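Local coordinates for enoyl-CoA hydratase/isomerase family protein (Bacillus anthracis, PDB 3KQF) that probably catalyses the reversible hydration of the double bond in 2-enoyl-CoA thioesters, at residues Ala130-Thr141 with Ile167-Ala178; Gln103-Gly111 with Leu193-Ile204. All coordinates share one frame; numbering follows the deposited sequence.

The two contacts use different chemistry at different depths of one fold. Interaction 2 lies in the core, its centre about 10 Å from the centre of the chain, where strand 105-109 of the main sheet meets helix 193-206 through apolar contacts, mostly between hydrocarbon side chains. Interaction 1, centred about 17 Å out, is also largely buried but reaches solvent at Glu131, Gln176 and Arg172, its other end lying against a second subunit; it joins a small second sheet and two helix ends through backbone pairing, side-chain hydrogen bonds and waters. Though built on different elements, they are neighbours: Ala130 N probably donates to Ile109 O at 2.8 Å, and Leu135 packs on Ile109. Along the chain, interaction 1 falls within the loop closed by interaction 2.

Interaction 1: Ala130-Thr141 with Ile167-Ala178; sequences AESASLGLTETT and IYTGRRISAQEA
The amide of Gln176 meets Glu131 through its edge: NE2 donates to Glu131 O across 3.3 Å on a lone pair in the carbonyl plane, and that oxygen lies only 10° out of the amide plane. The Glu131 carboxylate is turned 48° from this amide, and a water joins the two, donating to OE2 and accepting from NE2. Another flat group, the guanidinium of Arg171, carries Ile173 CG2 3.6 Å above one face, offset toward the rim; its NH2 is held by a salt bridge to Glu165 and by Tyr181 OH. The backbone pairing belongs to the small sheet of the crotonase fold, with strand 134-136 flanked by strand 112-114 in parallel and strand 173-174 in antiparallel. Leu135 and Ile173 are its hydrogen-bonded pair, Leu135 N reaching Ile173 O at 2.9 Å and Ile173 N reaching Leu135 O at 2.8 Å. Their apolar side chains share the buried face, while Ser134 and Ser174 occupy the more exposed one. Ser174 is also the N-cap of helix 175-181, forming a capping box with Glu177. A small residue suits the next position, since Ala175 CB lies 3.1 Å from Ala130 O. Glycine likewise suits Gly136 and Gly170, where phi is positive and the opposing segment presses close. Beyond the sheet, Leu137 and Ile167 lie side by side with CD1 of the leucine 3.6 Å from CG1 of the isoleucine. Helix 160-169 ends here against a second subunit, whose Asp125 binds Tyr168 OH. Thr140, with OG1 set between its backbone N and carbonyl carbon (chi1 58°), donates OG1 to Ile167 O at 2.9 Å, and a water that also spans Leu137 O and Thr140 N donates to the same carbonyl oxygen.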
loop_
_atom_site.group_PDB
_atom_site.type_symbol
_atom_site.label_atom_id
_atom_site.label_comp_id
_atom_site.label_asym_id
_atom_site.label_seq_id
_atom_site.Cartn_x
_atom_site.Cartn_y
_atom_site.Cartn_z
ATOM N N ALA A 130 21.135 -8.294 2.608
ATOM C CA ALA A 130 22.375 -8.509 1.902
ATOM C C ALA A 130 21.997 -8.682 0.437
ATOM O O ALA A 130 20.928 -9.236 0.142
ATOM C CB ALA A 130 23.073 -9.779 2.401
ATOM N N GLU A 131 22.866 -8.228 -0.464
ATOM C CA GLU A 131 22.657 -8.378 -1.912
ATOM C C GLU A 131 22.419 -9.828 -2.277
ATOM O O GLU A 131 21.708 -10.119 -3.242
ATOM C CB GLU A 131 23.882 -7.880 -2.727
ATOM C CG GLU A 131 24.006 -6.373 -2.860
ATOM C CD GLU A 131 25.187 -5.945 -3.736
ATOM O OE1 GLU A 131 26.333 -6.339 -3.442
ATOM O OE2 GLU A 131 24.969 -5.195 -4.711
ATOM N N SER A 132 23.025 -10.735 -1.505
ATOM C CA SER A 132 22.945 -12.170 -1.778
ATOM C C SER A 132 21.798 -12.887 -1.064
ATOM O O SER A 132 21.647 -14.100 -1.223
ATOM C CB SER A 132 24.283 -12.840 -1.419
ATOM O OG SER A 132 24.627 -12.565 -0.068
ATOM N N ALA A 133 21.002 -12.162 -0.283
ATOM C CA ALA A 133 19.877 -12.760 0.424
ATOM C C ALA A 133 18.742 -13.104 -0.517
ATOM O O ALA A 133 18.627 -12.568 -1.627
ATOM C CB ALA A 133 19.362 -11.833 1.537
ATOM N N SER A 134 17.922 -14.050 -0.086
ATOM C CA SER A 134 16.739 -14.440 -0.850
ATOM C C SER A 134 15.608 -14.588 0.137
ATOM O O SER A 134 15.828 -14.960 1.310
ATOM C CB SER A 134 16.955 -15.710 -1.683
ATOM O OG SER A 134 17.497 -16.769 -0.928
ATOM N N LEU A 135 14.410 -14.243 -0.316
ATOM C CA LEU A 135 13.244 -14.267 0.524
ATOM C C LEU A 135 12.092 -14.958 -0.144
ATOM O O LEU A 135 12.107 -15.237 -1.352
ATOM C CB LEU A 135 12.791 -12.832 0.864
ATOM C CG LEU A 135 13.794 -11.939 1.600
ATOM C CD1 LEU A 135 14.793 -11.336 0.644
ATOM C CD2 LEU A 135 13.031 -10.836 2.380
ATOM N N GLY A 136 11.076 -15.224 0.650
ATOM C CA GLY A 136 9.869 -15.820 0.107
ATOM C C GLY A 136 9.069 -16.542 1.158
ATOM O O GLY A 136 9.610 -16.980 2.179
ATOM N N LEU A 137 7.779 -16.671 0.900
ATOM C CA LEU A 137 6.893 -17.436 1.767
ATOM C C LEU A 137 6.631 -18.714 1.003
ATOM O O LEU A 137 5.715 -18.789 0.182
ATOM C CB LEU A 137 5.614 -16.684 2.085
ATOM C CG LEU A 137 5.782 -15.498 3.031
ATOM C CD1 LEU A 137 4.483 -14.767 3.215
ATOM C CD2 LEU A 137 6.299 -15.979 4.380
ATOM N N THR A 138 7.411 -19.735 1.333
ATOM C CA THR A 138 7.398 -21.019 0.630
ATOM C C THR A 138 6.359 -22.013 1.137
ATOM O O THR A 138 6.262 -23.114 0.597
ATOM C CB THR A 138 8.774 -21.684 0.767
ATOM O OG1 THR A 138 9.104 -21.758 2.160
ATOM C CG2 THR A 138 9.875 -20.872 0.015
ATOM N N GLU A 139 5.574 -21.612 2.139
ATOM C CA GLU A 139 4.589 -22.498 2.778
ATOM C C GLU A 139 3.659 -23.347 1.866
ATOM O O GLU A 139 3.506 -24.550 2.091
ATOM C CB GLU A 139 3.754 -21.718 3.815
ATOM C CG GLU A 139 4.530 -21.305 5.083
ATOM C CD GLU A 139 5.368 -20.024 4.955
ATOM O OE1 GLU A 139 5.645 -19.567 3.833
ATOM O OE2 GLU A 139 5.732 -19.445 6.016
ATOM N N THR A 140 3.074 -22.757 0.830
ATOM C CA THR A 140 2.147 -23.503 -0.016
ATOM C C THR A 140 2.842 -24.650 -0.767
ATOM O O THR A 140 2.181 -25.613 -1.145
ATOM C CB THR A 140 1.377 -22.606 -1.007
ATOM O OG1 THR A 140 2.333 -21.908 -1.817
ATOM C CG2 THR A 140 0.403 -21.606 -0.234
ATOM N N THR A 141 4.167 -24.554 -0.970
ATOM C CA THR A 141 4.922 -25.653 -1.628
ATOM C C THR A 141 5.037 -26.875 -0.694
ATOM O O THR A 141 5.437 -27.950 -1.129
ATOM C CB THR A 141 6.347 -25.233 -2.094
ATOM O OG1 THR A 141 7.240 -25.115 -0.971
ATOM C CG2 THR A 141 6.300 -23.934 -2.913
ATOM N N ILE A 167 2.726 -15.619 -2.224
ATOM C CA ILE A 167 2.197 -16.697 -1.374
ATOM C C ILE A 167 1.637 -17.870 -2.201
ATOM O O ILE A 167 1.867 -19.029 -1.861
ATOM C CB ILE A 167 1.188 -16.156 -0.313
ATOM C CG1 ILE A 167 1.959 -15.319 0.710
ATOM C CG2 ILE A 167 0.516 -17.318 0.419
ATOM C CD1 ILE A 167 1.061 -14.413 1.600
ATOM N N TYR A 168 0.910 -17.594 -3.284
ATOM C CA TYR A 168 0.342 -18.695 -4.054
ATOM C C TYR A 168 1.399 -19.511 -4.770
ATOM O O TYR A 168 1.286 -20.725 -4.834
ATOM C CB TYR A 168 -0.721 -18.265 -5.073
ATOM C CG TYR A 168 -1.879 -17.455 -4.554
ATOM C CD1 TYR A 168 -2.330 -17.568 -3.241
ATOM C CD2 TYR A 168 -2.617 -16.662 -5.438
ATOM C CE1 TYR A 168 -3.429 -16.842 -2.813
ATOM C CE2 TYR A 168 -3.682 -15.957 -5.040
ATOM C CZ TYR A 168 -4.092 -16.019 -3.724
ATOM O OH TYR A 168 -5.193 -15.292 -3.345
ATOM N N THR A 169 2.437 -18.848 -5.288
ATOM C CA THR A 169 3.476 -19.564 -6.002
ATOM C C THR A 169 4.491 -20.161 -5.046
ATOM O O THR A 169 5.100 -21.182 -5.360
ATOM C CB THR A 169 4.259 -18.658 -6.967
ATOM O OG1 THR A 169 4.875 -17.613 -6.232
ATOM C CG2 THR A 169 3.328 -18.075 -8.059
ATOM N N GLY A 170 4.685 -19.502 -3.900
ATOM C CA GLY A 170 5.693 -19.908 -2.908
ATOM C C GLY A 170 7.100 -19.731 -3.455
ATOM O O GLY A 170 8.034 -20.386 -3.004
ATOM N N ARG A 171 7.250 -18.833 -4.425
ATOM C CA ARG A 171 8.539 -18.639 -5.086
ATOM C C ARG A 171 9.547 -17.839 -4.279
ATOM O O ARG A 171 9.177 -17.010 -3.443
ATOM C CB ARG A 171 8.347 -18.014 -6.468
ATOM C CG ARG A 171 7.994 -16.519 -6.466
ATOM C CD ARG A 171 7.550 -16.035 -7.833
ATOM N NE ARG A 171 7.290 -14.599 -7.845
ATOM C CZ ARG A 171 8.183 -13.669 -8.190
ATOM N NH1 ARG A 171 9.399 -14.007 -8.613
ATOM N NH2 ARG A 171 7.854 -12.382 -8.126
ATOM N N ARG A 172 10.830 -18.103 -4.534
ATOM C CA ARG A 172 11.905 -17.389 -3.864
ATOM C C ARG A 172 12.293 -16.198 -4.737
ATOM O O ARG A 172 12.369 -16.314 -5.972
ATOM C CB ARG A 172 13.155 -18.250 -3.678
ATOM C CG ARG A 172 13.002 -19.512 -2.895
ATOM C CD ARG A 172 14.401 -20.114 -2.733
ATOM N NE ARG A 172 14.416 -21.348 -1.968
ATOM C CZ ARG A 172 15.517 -21.896 -1.453
ATOM N NH1 ARG A 172 16.688 -21.298 -1.570
ATOM N NH2 ARG A 172 15.433 -23.024 -0.773
ATOM N N ILE A 173 12.580 -15.072 -4.091
ATOM C CA ILE A 173 12.957 -13.862 -4.800
ATOM C C ILE A 173 14.286 -13.319 -4.259
ATOM O O ILE A 173 14.650 -13.577 -3.106
ATOM C CB ILE A 173 11.840 -12.818 -4.708
ATOM C CG1 ILE A 173 11.678 -12.312 -3.261
ATOM C CG2 ILE A 173 10.493 -13.428 -5.224
ATOM C CD1 ILE A 173 10.651 -11.203 -3.123
ATOM N N SER A 174 15.024 -12.608 -5.105
ATOM C CA SER A 174 16.309 -12.037 -4.724
ATOM C C SER A 174 16.104 -10.810 -3.857
ATOM O O SER A 174 15.026 -10.259 -3.801
ATOM C CB SER A 174 17.082 -11.601 -5.952
ATOM O OG SER A 174 16.424 -10.523 -6.605
ATOM N N ALA A 175 17.185 -10.341 -3.253
ATOM C CA ALA A 175 17.126 -9.137 -2.430
ATOM C C ALA A 175 16.727 -7.933 -3.290
ATOM O O ALA A 175 16.015 -7.042 -2.831
ATOM C CB ALA A 175 18.476 -8.898 -1.786
ATOM N N GLN A 176 17.207 -7.930 -4.533
ATOM C CA GLN A 176 16.960 -6.865 -5.506
ATOM C C GLN A 176 15.483 -6.781 -5.844
ATOM O O GLN A 176 14.911 -5.681 -5.909
ATOM C CB GLN A 176 17.781 -7.107 -6.793
ATOM C CG GLN A 176 19.288 -6.921 -6.655
ATOM C CD GLN A 176 20.009 -7.975 -5.788
ATOM O OE1 GLN A 176 19.552 -9.113 -5.629
ATOM N NE2 GLN A 176 21.174 -7.594 -5.264
ATOM N N GLU A 177 14.872 -7.949 -6.058
ATOM C CA GLU A 177 13.459 -8.045 -6.351
ATOM C C GLU A 177 12.673 -7.615 -5.135
ATOM O O GLU A 177 11.699 -6.870 -5.246
ATOM C CB GLU A 177 13.080 -9.470 -6.789
ATOM C CG GLU A 177 13.651 -9.820 -8.167
ATOM C CD GLU A 177 13.527 -11.286 -8.564
ATOM O OE1 GLU A 177 13.499 -12.172 -7.693
ATOM O OE2 GLU A 177 13.549 -11.553 -9.783
ATOM N N ALA A 178 13.099 -8.072 -3.960
ATOM C CA ALA A 178 12.439 -7.668 -2.716
ATOM C C ALA A 178 12.435 -6.141 -2.578
ATOM O O ALA A 178 11.431 -5.559 -2.154
ATOM C CB ALA A 178 13.117 -8.288 -1.530
HETATM O O HOH W 1 22.389 -5.190 -5.695
HETATM O O HOH W 2 3.206 -19.805 0.581
HETATM O O HOH W 3 7.069 -16.327 -1.768
#

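Interaction 2: Gln103-Gly111 with Leu193-Ile204; sequences QPVIAAING and LEEKAIEIAEKI
Leu193 straddles the end of the strand with its two methyls. CD1 rests on Ala108, 4.0 Å from its CB, while CD2 drops onto the backbone beyond, 3.4 Å from Asn110 CA. The fork reaches this far because CG stands anti to the Leu193 backbone N (chi1 178°), and the bump is fitted by the low relief of Ala108 and the bare peptides after it. One helical turn on, small faces small: Ala108 CB meets Ala197 CB at 4.1 Å, and alanine on both sides lets the backbones come close together. The relief then reverses. Ile106 sends a long branch out of the strand, extended by chi2 at 176°, and its CD1 fills a hollow on the helix walled by Ile200 CG2 at 4.0 Å, Ala201 CB at 4.1 Å and Ile204 CD1 at 4.3 Å. Ala201, having little bulk, forms the shallow side of that hollow. This is the layering of the crotonase spiral fold: helix 193-206 packs on one face of the main sheet, and strand 105-109, inside that sheet, runs almost antiparallel (170°) to the helical segment 193-204, their axes 9.0 Å apart at closest approach. Phe126 and Val56 of the two flanking strands extend the same apolar surface, both touching Ile106 and Ile204. Asn110, just past the strand, offers its backbone and CB to Leu193; its amide is turned away and held by Gly61 N at OD1 and by the carbonyls of Gly63 and Ala66 at ND2. At the other end the compact, puckered ring of Pro104 slides past Ile204 in the opposite sense, its CG 4.0 Å from Ile204 CG2. Here the core comes to the trimer interface, with Pro104 packing on Tyr168 and Ile204 on Thr169 of a third subunit.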
loop_
_atom_site.group_PDB
_atom_site.type_symbol
_atom_site.label_atom_id
_atom_site.label_comp_id
_atom_site.label_asym_id
_atom_site.label_seq_id
_atom_site.Cartn_x
_atom_site.Cartn_y
_atom_site.Cartn_z
ATOM N N GLN A 103 10.791 -0.624 21.304
ATOM C CA GLN A 103 11.852 -0.121 20.461
ATOM C C GLN A 103 11.661 -0.475 18.991
ATOM O O GLN A 103 11.075 -1.507 18.677
ATOM C CB GLN A 103 13.195 -0.737 20.860
ATOM C CG GLN A 103 13.669 -0.509 22.286
ATOM C CD GLN A 103 13.184 -1.549 23.291
ATOM O OE1 GLN A 103 12.319 -2.375 23.002
ATOM N NE2 GLN A 103 13.760 -1.504 24.497
ATOM N N PRO A 104 12.194 0.364 18.091
ATOM C CA PRO A 104 12.223 -0.056 16.684
ATOM C C PRO A 104 13.093 -1.332 16.556
ATOM O O PRO A 104 14.100 -1.481 17.271
ATOM C CB PRO A 104 12.913 1.117 15.991
ATOM C CG PRO A 104 12.567 2.288 16.808
ATOM C CD PRO A 104 12.629 1.767 18.233
ATOM N N VAL A 105 12.722 -2.222 15.643
ATOM C CA VAL A 105 13.451 -3.456 15.418
ATOM C C VAL A 105 13.810 -3.511 13.948
ATOM O O VAL A 105 12.933 -3.366 13.077
ATOM C CB VAL A 105 12.598 -4.728 15.827
ATOM C CG1 VAL A 105 13.369 -6.011 15.546
ATOM C CG2 VAL A 105 12.122 -4.644 17.296
ATOM N N ILE A 106 15.102 -3.637 13.671
ATOM C CA ILE A 106 15.629 -3.681 12.309
ATOM C C ILE A 106 16.076 -5.084 11.999
ATOM O O ILE A 106 16.827 -5.675 12.767
ATOM C CB ILE A 106 16.858 -2.730 12.166
ATOM C CG1 ILE A 106 16.485 -1.299 12.606
ATOM C CG2 ILE A 106 17.374 -2.741 10.756
ATOM C CD1 ILE A 106 17.681 -0.291 12.594
ATOM N N ALA A 107 15.573 -5.639 10.900
ATOM C CA ALA A 107 15.992 -6.939 10.441
ATOM C C ALA A 107 17.208 -6.764 9.527
ATOM O O ALA A 107 17.183 -5.948 8.591
ATOM C CB ALA A 107 14.849 -7.645 9.667
ATOM N N ALA A 108 18.293 -7.474 9.827
ATOM C CA ALA A 108 19.493 -7.462 8.991
ATOM C C ALA A 108 19.548 -8.863 8.390
ATOM O O ALA A 108 20.020 -9.824 9.033
ATOM C CB ALA A 108 20.759 -7.137 9.815
ATOM N N ILE A 109 19.041 -8.972 7.161
ATOM C CA ILE A 109 18.874 -10.246 6.468
ATOM C C ILE A 109 20.159 -10.613 5.732
ATOM O O ILE A 109 20.432 -10.130 4.640
ATOM C CB ILE A 109 17.641 -10.190 5.524
ATOM C CG1 ILE A 109 16.436 -9.603 6.282
ATOM C CG2 ILE A 109 17.306 -11.598 4.982
ATOM C CD1 ILE A 109 15.169 -9.387 5.440
ATOM N N ASN A 110 20.942 -11.462 6.393
ATOM C CA ASN A 110 22.264 -11.881 5.952
ATOM C C ASN A 110 22.290 -13.060 4.986
ATOM O O ASN A 110 23.352 -13.437 4.503
ATOM C CB ASN A 110 23.103 -12.250 7.187
ATOM C CG ASN A 110 22.459 -13.363 8.026
ATOM O OD1 ASN A 110 21.393 -13.177 8.623
ATOM N ND2 ASN A 110 23.134 -14.514 8.106
ATOM N N GLY A 111 21.136 -13.659 4.720
ATOM C CA GLY A 111 21.075 -14.814 3.829
ATOM C C GLY A 111 19.640 -15.209 3.588
ATOM O O GLY A 111 18.749 -14.369 3.669
ATOM N N LEU A 193 26.711 -5.556 5.711
ATOM C CA LEU A 193 25.381 -5.595 6.328
ATOM C C LEU A 193 25.396 -5.171 7.796
ATOM O O LEU A 193 24.592 -4.355 8.226
ATOM C CB LEU A 193 24.796 -6.989 6.181
ATOM C CG LEU A 193 23.429 -7.228 6.808
ATOM C CD1 LEU A 193 22.399 -6.232 6.264
ATOM C CD2 LEU A 193 22.999 -8.639 6.558
ATOM N N GLU A 194 26.336 -5.699 8.559
ATOM C CA GLU A 194 26.403 -5.365 9.970
ATOM C C GLU A 194 26.646 -3.878 10.222
ATOM O O GLU A 194 25.963 -3.285 11.054
ATOM C CB GLU A 194 27.478 -6.191 10.667
ATOM C CG GLU A 194 27.352 -6.146 12.178
ATOM C CD GLU A 194 28.297 -7.109 12.859
ATOM O OE1 GLU A 194 29.527 -6.954 12.708
ATOM O OE2 GLU A 194 27.796 -8.004 13.570
ATOM N N GLU A 195 27.603 -3.260 9.525
ATOM C CA GLU A 195 27.861 -1.838 9.786
ATOM C C GLU A 195 26.693 -0.960 9.328
ATOM O O GLU A 195 26.382 0.017 9.981
ATOM C CB GLU A 195 29.217 -1.319 9.250
ATOM C CG GLU A 195 29.335 -1.034 7.770
ATOM C CD GLU A 195 30.641 -0.284 7.427
ATOM O OE1 GLU A 195 31.358 0.152 8.365
ATOM O OE2 GLU A 195 30.939 -0.113 6.225
ATOM N N LYS A 196 26.030 -1.326 8.235
ATOM C CA LYS A 196 24.873 -0.553 7.766
ATOM C C LYS A 196 23.727 -0.595 8.812
ATOM O O LYS A 196 23.074 0.425 9.082
ATOM C CB LYS A 196 24.375 -1.100 6.432
ATOM C CG LYS A 196 23.184 -0.321 5.800
ATOM C CD LYS A 196 23.597 1.083 5.366
ATOM C CE LYS A 196 22.490 1.780 4.582
ATOM N NZ LYS A 196 22.911 3.132 4.110
ATOM N N ALA A 197 23.455 -1.778 9.369
ATOM C CA ALA A 197 22.404 -1.905 10.388
ATOM C C ALA A 197 22.773 -1.120 11.643
ATOM O O ALA A 197 21.929 -0.465 12.244
ATOM C CB ALA A 197 22.151 -3.375 10.739
ATOM N N ILE A 198 24.031 -1.177 12.035
ATOM C CA ILE A 198 24.479 -0.443 13.221
ATOM C C ILE A 198 24.398 1.062 12.998
ATOM O O ILE A 198 23.978 1.795 13.884
ATOM C CB ILE A 198 25.889 -0.843 13.643
ATOM C CG1 ILE A 198 25.865 -2.250 14.223
ATOM C CG2 ILE A 198 26.453 0.142 14.689
ATOM C CD1 ILE A 198 27.244 -2.813 14.517
ATOM N N GLU A 199 24.794 1.531 11.825
ATOM C CA GLU A 199 24.750 2.979 11.590
ATOM C C GLU A 199 23.316 3.532 11.549
ATOM O O GLU A 199 23.070 4.616 12.086
ATOM C CB GLU A 199 25.651 3.407 10.427
ATOM C CG GLU A 199 27.129 3.329 10.867
ATOM C CD GLU A 199 28.130 3.730 9.811
ATOM O OE1 GLU A 199 27.723 4.244 8.748
ATOM O OE2 GLU A 199 29.342 3.530 10.056
ATOM N N ILE A 200 22.373 2.777 10.986
ATOM C CA ILE A 200 20.956 3.204 10.995
ATOM C C ILE A 200 20.413 3.128 12.422
ATOM O O ILE A 200 19.727 4.044 12.872
ATOM C CB ILE A 200 20.092 2.380 10.028
ATOM C CG1 ILE A 200 20.536 2.651 8.594
ATOM C CG2 ILE A 200 18.600 2.720 10.196
ATOM C CD1 ILE A 200 19.805 1.822 7.566
ATOM N N ALA A 201 20.764 2.064 13.151
ATOM C CA ALA A 201 20.363 1.924 14.546
ATOM C C ALA A 201 20.907 3.090 15.382
ATOM O O ALA A 201 20.197 3.619 16.232
ATOM C CB ALA A 201 20.848 0.565 15.128
ATOM N N GLU A 202 22.172 3.469 15.157
ATOM C CA GLU A 202 22.792 4.584 15.894
ATOM C C GLU A 202 22.076 5.902 15.624
ATOM O O GLU A 202 21.911 6.723 16.528
ATOM C CB GLU A 202 24.293 4.726 15.561
ATOM C CG GLU A 202 25.176 3.650 16.145
ATOM C CD GLU A 202 26.623 3.798 15.721
ATOM O OE1 GLU A 202 26.896 4.424 14.664
ATOM O OE2 GLU A 202 27.485 3.263 16.431
ATOM N N LYS A 203 21.666 6.125 14.380
ATOM C CA LYS A 203 20.923 7.340 14.062
ATOM C C LYS A 203 19.619 7.379 14.844
ATOM O O LYS A 203 19.308 8.371 15.499
ATOM C CB LYS A 203 20.620 7.445 12.570
ATOM C CG LYS A 203 19.759 8.662 12.196
ATOM C CD LYS A 203 20.330 9.975 12.730
ATOM C CE LYS A 203 19.579 11.163 12.176
ATOM N NZ LYS A 203 20.108 12.492 12.572
ATOM N N ILE A 204 18.868 6.287 14.795
ATOM C CA ILE A 204 17.575 6.229 15.508
ATOM C C ILE A 204 17.799 6.390 17.012
ATOM O O ILE A 204 17.040 7.096 17.686
ATOM C CB ILE A 204 16.808 4.930 15.172
ATOM C CG1 ILE A 204 16.461 4.920 13.687
ATOM C CG2 ILE A 204 15.534 4.828 16.011
ATOM C CD1 ILE A 204 15.905 3.582 13.147
#